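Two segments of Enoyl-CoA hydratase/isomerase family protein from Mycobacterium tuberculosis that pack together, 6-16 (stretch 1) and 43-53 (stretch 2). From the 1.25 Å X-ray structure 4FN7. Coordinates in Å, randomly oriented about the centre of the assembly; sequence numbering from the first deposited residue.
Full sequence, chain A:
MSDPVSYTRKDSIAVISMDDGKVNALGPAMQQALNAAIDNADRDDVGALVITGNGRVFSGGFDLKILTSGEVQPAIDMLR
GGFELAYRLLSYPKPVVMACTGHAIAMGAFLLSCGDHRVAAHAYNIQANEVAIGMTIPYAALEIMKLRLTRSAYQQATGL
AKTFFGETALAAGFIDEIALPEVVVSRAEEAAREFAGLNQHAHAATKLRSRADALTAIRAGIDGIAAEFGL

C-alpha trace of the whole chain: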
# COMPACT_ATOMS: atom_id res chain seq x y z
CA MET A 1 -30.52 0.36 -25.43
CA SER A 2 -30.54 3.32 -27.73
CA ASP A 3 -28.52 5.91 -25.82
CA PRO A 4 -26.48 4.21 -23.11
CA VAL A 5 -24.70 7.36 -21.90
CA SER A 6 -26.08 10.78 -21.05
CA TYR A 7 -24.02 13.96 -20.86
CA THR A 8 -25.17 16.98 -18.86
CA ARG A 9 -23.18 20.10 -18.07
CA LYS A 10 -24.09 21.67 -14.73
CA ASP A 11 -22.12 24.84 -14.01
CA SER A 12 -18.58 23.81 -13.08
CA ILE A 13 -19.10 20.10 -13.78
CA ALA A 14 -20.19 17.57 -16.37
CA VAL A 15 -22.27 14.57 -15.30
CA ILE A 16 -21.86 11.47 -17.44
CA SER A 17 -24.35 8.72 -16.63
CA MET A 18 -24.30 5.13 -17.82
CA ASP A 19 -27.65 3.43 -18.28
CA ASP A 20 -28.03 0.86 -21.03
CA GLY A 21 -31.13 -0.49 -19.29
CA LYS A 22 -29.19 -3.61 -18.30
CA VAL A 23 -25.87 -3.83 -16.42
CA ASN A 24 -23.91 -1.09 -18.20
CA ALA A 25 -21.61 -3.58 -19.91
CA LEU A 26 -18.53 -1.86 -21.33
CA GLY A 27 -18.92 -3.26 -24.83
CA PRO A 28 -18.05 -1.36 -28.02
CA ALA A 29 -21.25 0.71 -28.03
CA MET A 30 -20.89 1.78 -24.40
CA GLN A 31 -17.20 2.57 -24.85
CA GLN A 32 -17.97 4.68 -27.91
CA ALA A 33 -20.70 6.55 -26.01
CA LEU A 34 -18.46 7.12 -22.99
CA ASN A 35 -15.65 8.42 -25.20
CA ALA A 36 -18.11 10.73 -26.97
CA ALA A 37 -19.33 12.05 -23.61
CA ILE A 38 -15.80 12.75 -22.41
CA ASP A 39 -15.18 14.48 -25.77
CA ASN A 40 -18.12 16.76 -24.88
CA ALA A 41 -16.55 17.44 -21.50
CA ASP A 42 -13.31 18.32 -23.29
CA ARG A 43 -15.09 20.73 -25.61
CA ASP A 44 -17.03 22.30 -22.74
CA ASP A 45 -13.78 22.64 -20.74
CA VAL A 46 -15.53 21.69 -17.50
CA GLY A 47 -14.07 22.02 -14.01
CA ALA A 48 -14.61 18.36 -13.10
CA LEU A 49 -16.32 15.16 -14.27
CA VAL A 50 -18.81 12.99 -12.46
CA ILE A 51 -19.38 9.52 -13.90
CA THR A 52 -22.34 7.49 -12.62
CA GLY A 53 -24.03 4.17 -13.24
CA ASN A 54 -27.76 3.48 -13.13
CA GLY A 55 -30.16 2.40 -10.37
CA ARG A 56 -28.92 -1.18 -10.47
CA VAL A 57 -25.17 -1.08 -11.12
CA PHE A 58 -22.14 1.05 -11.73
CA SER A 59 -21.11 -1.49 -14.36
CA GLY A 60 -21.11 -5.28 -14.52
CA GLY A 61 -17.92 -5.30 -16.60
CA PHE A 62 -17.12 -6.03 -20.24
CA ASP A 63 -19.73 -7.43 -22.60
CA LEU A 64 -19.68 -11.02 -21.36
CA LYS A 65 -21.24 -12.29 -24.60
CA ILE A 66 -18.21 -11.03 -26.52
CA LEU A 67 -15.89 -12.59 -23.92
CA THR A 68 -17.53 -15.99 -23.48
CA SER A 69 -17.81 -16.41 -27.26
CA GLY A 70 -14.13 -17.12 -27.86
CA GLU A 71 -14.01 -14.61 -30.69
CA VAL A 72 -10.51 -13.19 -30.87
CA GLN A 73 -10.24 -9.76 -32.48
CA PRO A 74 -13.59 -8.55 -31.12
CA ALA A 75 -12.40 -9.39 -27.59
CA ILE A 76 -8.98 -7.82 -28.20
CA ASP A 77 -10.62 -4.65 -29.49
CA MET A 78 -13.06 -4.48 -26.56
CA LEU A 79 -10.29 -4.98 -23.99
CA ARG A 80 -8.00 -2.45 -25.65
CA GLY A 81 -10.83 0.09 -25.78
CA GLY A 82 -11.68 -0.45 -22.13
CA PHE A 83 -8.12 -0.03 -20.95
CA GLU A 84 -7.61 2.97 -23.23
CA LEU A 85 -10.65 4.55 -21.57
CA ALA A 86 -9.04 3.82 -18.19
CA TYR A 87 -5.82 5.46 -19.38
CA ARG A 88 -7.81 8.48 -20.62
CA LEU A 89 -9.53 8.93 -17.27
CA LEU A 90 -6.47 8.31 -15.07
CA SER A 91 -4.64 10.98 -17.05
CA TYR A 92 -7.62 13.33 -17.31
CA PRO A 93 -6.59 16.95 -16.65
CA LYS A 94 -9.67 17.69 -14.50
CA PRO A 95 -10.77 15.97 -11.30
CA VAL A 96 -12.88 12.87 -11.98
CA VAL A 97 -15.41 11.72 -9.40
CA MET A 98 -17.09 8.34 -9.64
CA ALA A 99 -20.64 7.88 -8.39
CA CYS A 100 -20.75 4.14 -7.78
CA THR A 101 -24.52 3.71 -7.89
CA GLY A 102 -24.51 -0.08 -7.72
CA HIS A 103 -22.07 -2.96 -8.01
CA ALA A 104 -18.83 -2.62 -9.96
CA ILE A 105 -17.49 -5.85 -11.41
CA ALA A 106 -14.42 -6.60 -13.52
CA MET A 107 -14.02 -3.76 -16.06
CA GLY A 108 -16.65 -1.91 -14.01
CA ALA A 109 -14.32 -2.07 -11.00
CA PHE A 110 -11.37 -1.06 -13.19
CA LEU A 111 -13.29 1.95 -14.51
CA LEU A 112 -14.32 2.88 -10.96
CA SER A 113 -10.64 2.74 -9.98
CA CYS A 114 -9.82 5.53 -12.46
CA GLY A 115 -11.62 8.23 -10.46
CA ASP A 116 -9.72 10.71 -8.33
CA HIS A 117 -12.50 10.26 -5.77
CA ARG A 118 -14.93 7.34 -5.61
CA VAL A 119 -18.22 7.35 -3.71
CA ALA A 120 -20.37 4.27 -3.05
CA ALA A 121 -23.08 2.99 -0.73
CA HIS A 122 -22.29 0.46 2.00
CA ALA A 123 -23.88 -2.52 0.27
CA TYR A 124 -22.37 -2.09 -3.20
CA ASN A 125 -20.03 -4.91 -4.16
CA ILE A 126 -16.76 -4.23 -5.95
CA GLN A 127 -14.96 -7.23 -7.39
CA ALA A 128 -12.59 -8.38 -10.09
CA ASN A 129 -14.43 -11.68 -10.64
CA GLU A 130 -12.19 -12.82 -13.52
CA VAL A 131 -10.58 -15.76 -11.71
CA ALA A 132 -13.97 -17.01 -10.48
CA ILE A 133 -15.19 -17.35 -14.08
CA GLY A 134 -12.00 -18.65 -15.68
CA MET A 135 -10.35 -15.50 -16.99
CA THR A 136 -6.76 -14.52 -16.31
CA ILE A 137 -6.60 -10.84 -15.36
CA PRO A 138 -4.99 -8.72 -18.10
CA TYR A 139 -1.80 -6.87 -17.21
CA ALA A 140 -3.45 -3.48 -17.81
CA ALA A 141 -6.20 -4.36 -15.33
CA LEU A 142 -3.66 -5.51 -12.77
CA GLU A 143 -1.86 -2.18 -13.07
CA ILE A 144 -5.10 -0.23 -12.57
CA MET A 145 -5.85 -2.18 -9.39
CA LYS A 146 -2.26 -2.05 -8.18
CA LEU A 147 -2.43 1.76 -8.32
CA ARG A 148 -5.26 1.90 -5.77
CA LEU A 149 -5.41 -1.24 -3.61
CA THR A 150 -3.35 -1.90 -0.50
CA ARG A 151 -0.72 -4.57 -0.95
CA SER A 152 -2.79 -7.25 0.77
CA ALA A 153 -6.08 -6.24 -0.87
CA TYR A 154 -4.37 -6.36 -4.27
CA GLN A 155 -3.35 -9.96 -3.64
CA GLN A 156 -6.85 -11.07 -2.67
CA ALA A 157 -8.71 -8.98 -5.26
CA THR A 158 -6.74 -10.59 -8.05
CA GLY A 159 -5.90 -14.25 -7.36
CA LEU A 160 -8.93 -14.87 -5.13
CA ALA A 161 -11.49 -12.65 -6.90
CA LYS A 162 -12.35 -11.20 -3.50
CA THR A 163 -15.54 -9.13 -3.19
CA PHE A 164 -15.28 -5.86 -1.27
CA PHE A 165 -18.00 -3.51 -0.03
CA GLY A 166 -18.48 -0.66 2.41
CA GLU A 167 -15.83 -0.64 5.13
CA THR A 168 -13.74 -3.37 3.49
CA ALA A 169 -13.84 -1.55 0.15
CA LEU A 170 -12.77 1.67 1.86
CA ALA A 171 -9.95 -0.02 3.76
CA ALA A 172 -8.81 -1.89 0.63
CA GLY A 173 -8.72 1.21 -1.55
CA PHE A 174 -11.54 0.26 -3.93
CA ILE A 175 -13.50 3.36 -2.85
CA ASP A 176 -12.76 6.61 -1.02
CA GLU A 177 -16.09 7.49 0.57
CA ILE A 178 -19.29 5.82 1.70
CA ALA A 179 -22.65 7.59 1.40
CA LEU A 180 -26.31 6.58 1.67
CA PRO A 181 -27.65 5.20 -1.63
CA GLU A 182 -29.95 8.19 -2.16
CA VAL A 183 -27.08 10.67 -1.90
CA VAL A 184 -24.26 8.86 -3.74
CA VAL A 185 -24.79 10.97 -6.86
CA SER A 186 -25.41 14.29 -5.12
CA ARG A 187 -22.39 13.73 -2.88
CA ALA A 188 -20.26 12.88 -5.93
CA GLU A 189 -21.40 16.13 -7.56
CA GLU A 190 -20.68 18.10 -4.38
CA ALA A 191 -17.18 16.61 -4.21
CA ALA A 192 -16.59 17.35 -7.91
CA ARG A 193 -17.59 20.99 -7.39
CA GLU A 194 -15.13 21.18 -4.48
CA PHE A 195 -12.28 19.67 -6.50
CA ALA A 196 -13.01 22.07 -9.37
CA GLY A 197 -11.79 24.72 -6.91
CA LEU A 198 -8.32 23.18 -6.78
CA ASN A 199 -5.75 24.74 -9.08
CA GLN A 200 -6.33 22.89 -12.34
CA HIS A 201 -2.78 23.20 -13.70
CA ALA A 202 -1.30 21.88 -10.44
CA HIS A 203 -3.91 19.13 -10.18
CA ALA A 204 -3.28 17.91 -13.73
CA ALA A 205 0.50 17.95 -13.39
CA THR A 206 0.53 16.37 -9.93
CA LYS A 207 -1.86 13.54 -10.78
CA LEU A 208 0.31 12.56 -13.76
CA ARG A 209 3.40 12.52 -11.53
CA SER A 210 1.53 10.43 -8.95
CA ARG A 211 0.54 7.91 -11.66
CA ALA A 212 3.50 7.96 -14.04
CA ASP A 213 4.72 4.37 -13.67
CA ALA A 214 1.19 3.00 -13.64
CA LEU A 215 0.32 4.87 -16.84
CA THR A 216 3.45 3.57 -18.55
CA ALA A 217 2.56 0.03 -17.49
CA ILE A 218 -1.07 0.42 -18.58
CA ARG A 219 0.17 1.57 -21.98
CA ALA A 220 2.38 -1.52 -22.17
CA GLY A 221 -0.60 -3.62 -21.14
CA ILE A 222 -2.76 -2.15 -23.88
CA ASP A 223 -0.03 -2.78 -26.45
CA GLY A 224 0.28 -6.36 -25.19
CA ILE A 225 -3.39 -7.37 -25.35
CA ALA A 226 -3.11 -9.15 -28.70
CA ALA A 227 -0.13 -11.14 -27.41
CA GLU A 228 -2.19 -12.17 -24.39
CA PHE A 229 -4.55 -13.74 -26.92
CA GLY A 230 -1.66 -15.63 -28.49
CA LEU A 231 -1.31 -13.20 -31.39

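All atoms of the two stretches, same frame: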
# COMPACT_ATOMS: atom_id res chain seq x y z
N SER A 6 -25.61 9.40 -20.97
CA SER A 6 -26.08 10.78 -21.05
C SER A 6 -24.99 11.72 -20.59
O SER A 6 -24.17 11.39 -19.73
CB SER A 6 -27.34 10.98 -20.20
OG SER A 6 -27.05 10.84 -18.83
N TYR A 7 -24.97 12.91 -21.20
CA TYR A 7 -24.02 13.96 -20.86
C TYR A 7 -24.79 15.22 -20.50
O TYR A 7 -25.61 15.68 -21.28
CB TYR A 7 -23.09 14.25 -22.03
CG TYR A 7 -22.21 15.45 -21.80
CD1 TYR A 7 -21.02 15.32 -21.11
CD2 TYR A 7 -22.57 16.71 -22.26
CE1 TYR A 7 -20.21 16.41 -20.87
CE2 TYR A 7 -21.76 17.81 -22.04
CZ TYR A 7 -20.58 17.65 -21.34
OH TYR A 7 -19.75 18.72 -21.10
N THR A 8 -24.50 15.78 -19.33
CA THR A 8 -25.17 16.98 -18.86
C THR A 8 -24.15 17.90 -18.20
O THR A 8 -23.48 17.51 -17.25
CB THR A 8 -26.25 16.63 -17.83
OG1 THR A 8 -27.08 15.58 -18.33
CG2 THR A 8 -27.11 17.85 -17.53
N ARG A 9 -24.03 19.11 -18.72
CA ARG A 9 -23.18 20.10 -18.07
C ARG A 9 -24.00 20.86 -17.03
O ARG A 9 -25.08 21.37 -17.32
CB ARG A 9 -22.56 21.06 -19.09
CG ARG A 9 -21.70 22.13 -18.43
CD ARG A 9 -20.79 22.85 -19.43
NE ARG A 9 -21.55 23.54 -20.47
CZ ARG A 9 -21.03 24.46 -21.28
NH1 ARG A 9 -19.75 24.81 -21.17
NH2 ARG A 9 -21.78 25.04 -22.20
N LYS A 10 -23.48 20.91 -15.81
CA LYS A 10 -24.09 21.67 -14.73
C LYS A 10 -23.03 22.58 -14.13
O LYS A 10 -22.17 22.12 -13.38
CB LYS A 10 -24.62 20.74 -13.63
CG LYS A 10 -25.49 19.59 -14.10
CD LYS A 10 -25.87 18.72 -12.91
CE LYS A 10 -26.66 17.50 -13.33
NZ LYS A 10 -26.97 16.64 -12.16
N ASP A 11 -23.11 23.86 -14.45
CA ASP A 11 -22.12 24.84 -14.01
C ASP A 11 -20.68 24.35 -14.16
O ASP A 11 -20.19 24.16 -15.28
CB ASP A 11 -22.40 25.33 -12.58
CG ASP A 11 -22.66 24.19 -11.61
OD1 ASP A 11 -23.80 23.71 -11.56
OD2 ASP A 11 -21.72 23.80 -10.88
N SER A 12 -20.00 24.13 -13.04
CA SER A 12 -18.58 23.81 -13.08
C SER A 12 -18.30 22.35 -13.43
O SER A 12 -17.13 21.97 -13.57
CB SER A 12 -17.91 24.17 -11.75
OG SER A 12 -18.45 23.40 -10.68
N ILE A 13 -19.33 21.52 -13.56
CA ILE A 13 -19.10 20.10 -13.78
C ILE A 13 -19.88 19.52 -14.95
O ILE A 13 -20.85 20.11 -15.43
CB ILE A 13 -19.39 19.26 -12.50
CG1 ILE A 13 -20.90 19.22 -12.21
CG2 ILE A 13 -18.60 19.81 -11.32
CD1 ILE A 13 -21.27 18.32 -11.04
N ALA A 14 -19.42 18.37 -15.43
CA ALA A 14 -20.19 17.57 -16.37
C ALA A 14 -20.56 16.27 -15.67
O ALA A 14 -19.73 15.68 -14.97
CB ALA A 14 -19.38 17.28 -17.62
N VAL A 15 -21.81 15.85 -15.83
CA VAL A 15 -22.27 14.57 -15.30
C VAL A 15 -22.51 13.61 -16.45
O VAL A 15 -23.30 13.89 -17.35
CB VAL A 15 -23.56 14.72 -14.47
CG1 VAL A 15 -23.96 13.38 -13.87
CG2 VAL A 15 -23.36 15.77 -13.38
N ILE A 16 -21.79 12.49 -16.41
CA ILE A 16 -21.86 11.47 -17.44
C ILE A 16 -22.46 10.24 -16.79
O ILE A 16 -21.91 9.70 -15.83
CB ILE A 16 -20.44 11.17 -17.97
CG1 ILE A 16 -19.85 12.42 -18.65
CG2 ILE A 16 -20.43 9.96 -18.90
CD1 ILE A 16 -18.41 12.23 -19.14
N ARG A 43 -14.67 19.55 -24.87
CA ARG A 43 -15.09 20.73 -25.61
C ARG A 43 -15.67 21.80 -24.69
O ARG A 43 -15.44 22.99 -24.88
CB ARG A 43 -16.09 20.34 -26.71
CG ARG A 43 -15.44 19.61 -27.89
CD ARG A 43 -16.40 19.29 -29.04
NE ARG A 43 -17.25 18.13 -28.80
CZ ARG A 43 -17.00 16.88 -29.20
NH1 ARG A 43 -15.89 16.59 -29.87
NH2 ARG A 43 -17.86 15.92 -28.92
N ASP A 44 -16.41 21.36 -23.67
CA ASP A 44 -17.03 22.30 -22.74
C ASP A 44 -16.03 22.83 -21.71
O ASP A 44 -16.33 23.78 -20.98
CB ASP A 44 -18.24 21.67 -22.05
CG ASP A 44 -19.45 21.56 -22.96
OD1 ASP A 44 -19.48 22.22 -24.02
OD2 ASP A 44 -20.40 20.83 -22.60
N ASP A 45 -14.85 22.21 -21.65
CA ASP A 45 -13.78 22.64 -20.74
C ASP A 45 -14.27 22.74 -19.29
O ASP A 45 -14.07 23.74 -18.61
CB ASP A 45 -13.18 23.97 -21.21
CG ASP A 45 -11.87 24.30 -20.52
OD1 ASP A 45 -11.21 23.38 -19.99
OD2 ASP A 45 -11.48 25.49 -20.52
N VAL A 46 -14.90 21.67 -18.82
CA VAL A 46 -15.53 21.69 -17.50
C VAL A 46 -14.51 21.65 -16.36
O VAL A 46 -13.36 21.28 -16.57
CB VAL A 46 -16.54 20.54 -17.35
CG1 VAL A 46 -17.61 20.64 -18.44
CG2 VAL A 46 -15.83 19.19 -17.40
N GLY A 47 -14.94 22.03 -15.17
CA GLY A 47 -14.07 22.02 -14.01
C GLY A 47 -13.80 20.63 -13.44
O GLY A 47 -12.74 20.40 -12.85
N ALA A 48 -14.75 19.72 -13.60
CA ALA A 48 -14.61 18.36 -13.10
C ALA A 48 -15.65 17.46 -13.76
O ALA A 48 -16.65 17.95 -14.30
CB ALA A 48 -14.75 18.32 -11.58
N LEU A 49 -15.39 16.15 -13.73
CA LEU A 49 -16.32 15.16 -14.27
C LEU A 49 -16.91 14.36 -13.13
O LEU A 49 -16.20 14.02 -12.18
CB LEU A 49 -15.62 14.14 -15.17
CG LEU A 49 -14.76 14.48 -16.37
CD1 LEU A 49 -14.47 13.19 -17.12
CD2 LEU A 49 -15.47 15.46 -17.25
N VAL A 50 -18.18 14.02 -13.27
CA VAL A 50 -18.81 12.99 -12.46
C VAL A 50 -19.28 11.91 -13.42
O VAL A 50 -19.96 12.19 -14.40
CB VAL A 50 -20.01 13.54 -11.70
CG1 VAL A 50 -20.76 12.40 -11.00
CG2 VAL A 50 -19.57 14.59 -10.71
N ILE A 51 -18.91 10.67 -13.13
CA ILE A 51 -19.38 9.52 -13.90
C ILE A 51 -20.22 8.63 -12.99
O ILE A 51 -19.76 8.23 -11.91
CB ILE A 51 -18.21 8.73 -14.52
CG1 ILE A 51 -17.49 9.61 -15.56
CG2 ILE A 51 -18.71 7.45 -15.17
CD1 ILE A 51 -16.16 9.06 -16.01
N THR A 52 -21.43 8.31 -13.42
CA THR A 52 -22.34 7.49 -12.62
C THR A 52 -22.77 6.25 -13.38
O THR A 52 -22.61 6.17 -14.59
CB THR A 52 -23.64 8.26 -12.25
OG1 THR A 52 -24.63 8.08 -13.27
CG2 THR A 52 -23.37 9.76 -12.05
N GLY A 53 -23.32 5.28 -12.64
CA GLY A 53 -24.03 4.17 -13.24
C GLY A 53 -25.53 4.43 -13.23
O GLY A 53 -25.98 5.59 -13.27
O HOH W 1 -17.72 24.59 -18.89
O HOH W 2 -17.40 26.13 -22.27
O HOH W 3 -17.50 24.03 -16.37

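The contact between these two segments is a parallel pairing of β-strands, held by a ladder of backbone hydrogen bonds and accompanied, on the side to which Ala-14 CB points, by a polar cluster in which Asp-44 meets Tyr-7 and Arg-9. It illustrates a general principle: in a parallel pair, the backbone bonds and the packing of the side chains share one register: residues paired by the main chain put their side chains on the same face.

Strand 13-16 runs alongside strand 48-52 with an angle of 17° between their directions and a closest approach of 4.7 Å between their axes. As is typical of parallel strands, alternate residues of one strand supply both the donor and the acceptor. Ala-14 N donates to Ala-48 O (3.0 Å), and Ala-14 O receives Val-50 N (2.8 Å). Ile-16 repeats the pattern one step on, its N donating to Val-50 O at 2.7 Å and its O accepting from Thr-52 N at 2.8 Å. All four bonds are close to straight, with angles at the hydrogen of 161° to 173°. Between the rungs, CA-H groups also approach the carbonyls, the shortest such contact being Ile-51 CA to Ile-16 O at 3.2 Å.

Where the ladder begins, its geometry loosens. Ser-12 O accepts two weak, bent bonds, from Gly-47 N at 2.7 Å and from Ala-48 N at 3.3 Å. Gly-47 suits this position sterically, since an ideal CB there would lie 2.7 Å from Ser-12 O, a clash.

Side chains alternate between the two faces of the sheet. Ile-13, Val-15, Ala-48 and Val-50 share one face, where Ile-13 CD1 reaches Val-50 CG2 at 4.1 Å. Ala-14, Ile-16, Leu-49 and Ile-51 occupy the other, where Ile-16 CB lies 4.1 Å from Ile-51 CG1. Val-46, ahead of the paired residues, adds to the apolar packing, its CG1 lying 3.9 Å from Ala-14 CB.

Strand 6-10 takes part through side chains that reach across. A type II' turn from Lys-10 to Ile-13 folds the chain back, and backbone bonds such as Val-15 N to Thr-8 O (2.7 Å) tie the two arms together. From this outer arm, Tyr-7 OH donates a 2.7 Å hydrogen bond to Asp-44 OD2, which lies at the edge of the ring. The same oxygen sits over a face of the Arg-9 guanidinium, 3.6 Å from Arg-9 NE: a long salt bridge of charge alone, with no N-H directed at it. Arg-9 NH1 instead donates to two waters, each of which donates in turn to Asp-44 O.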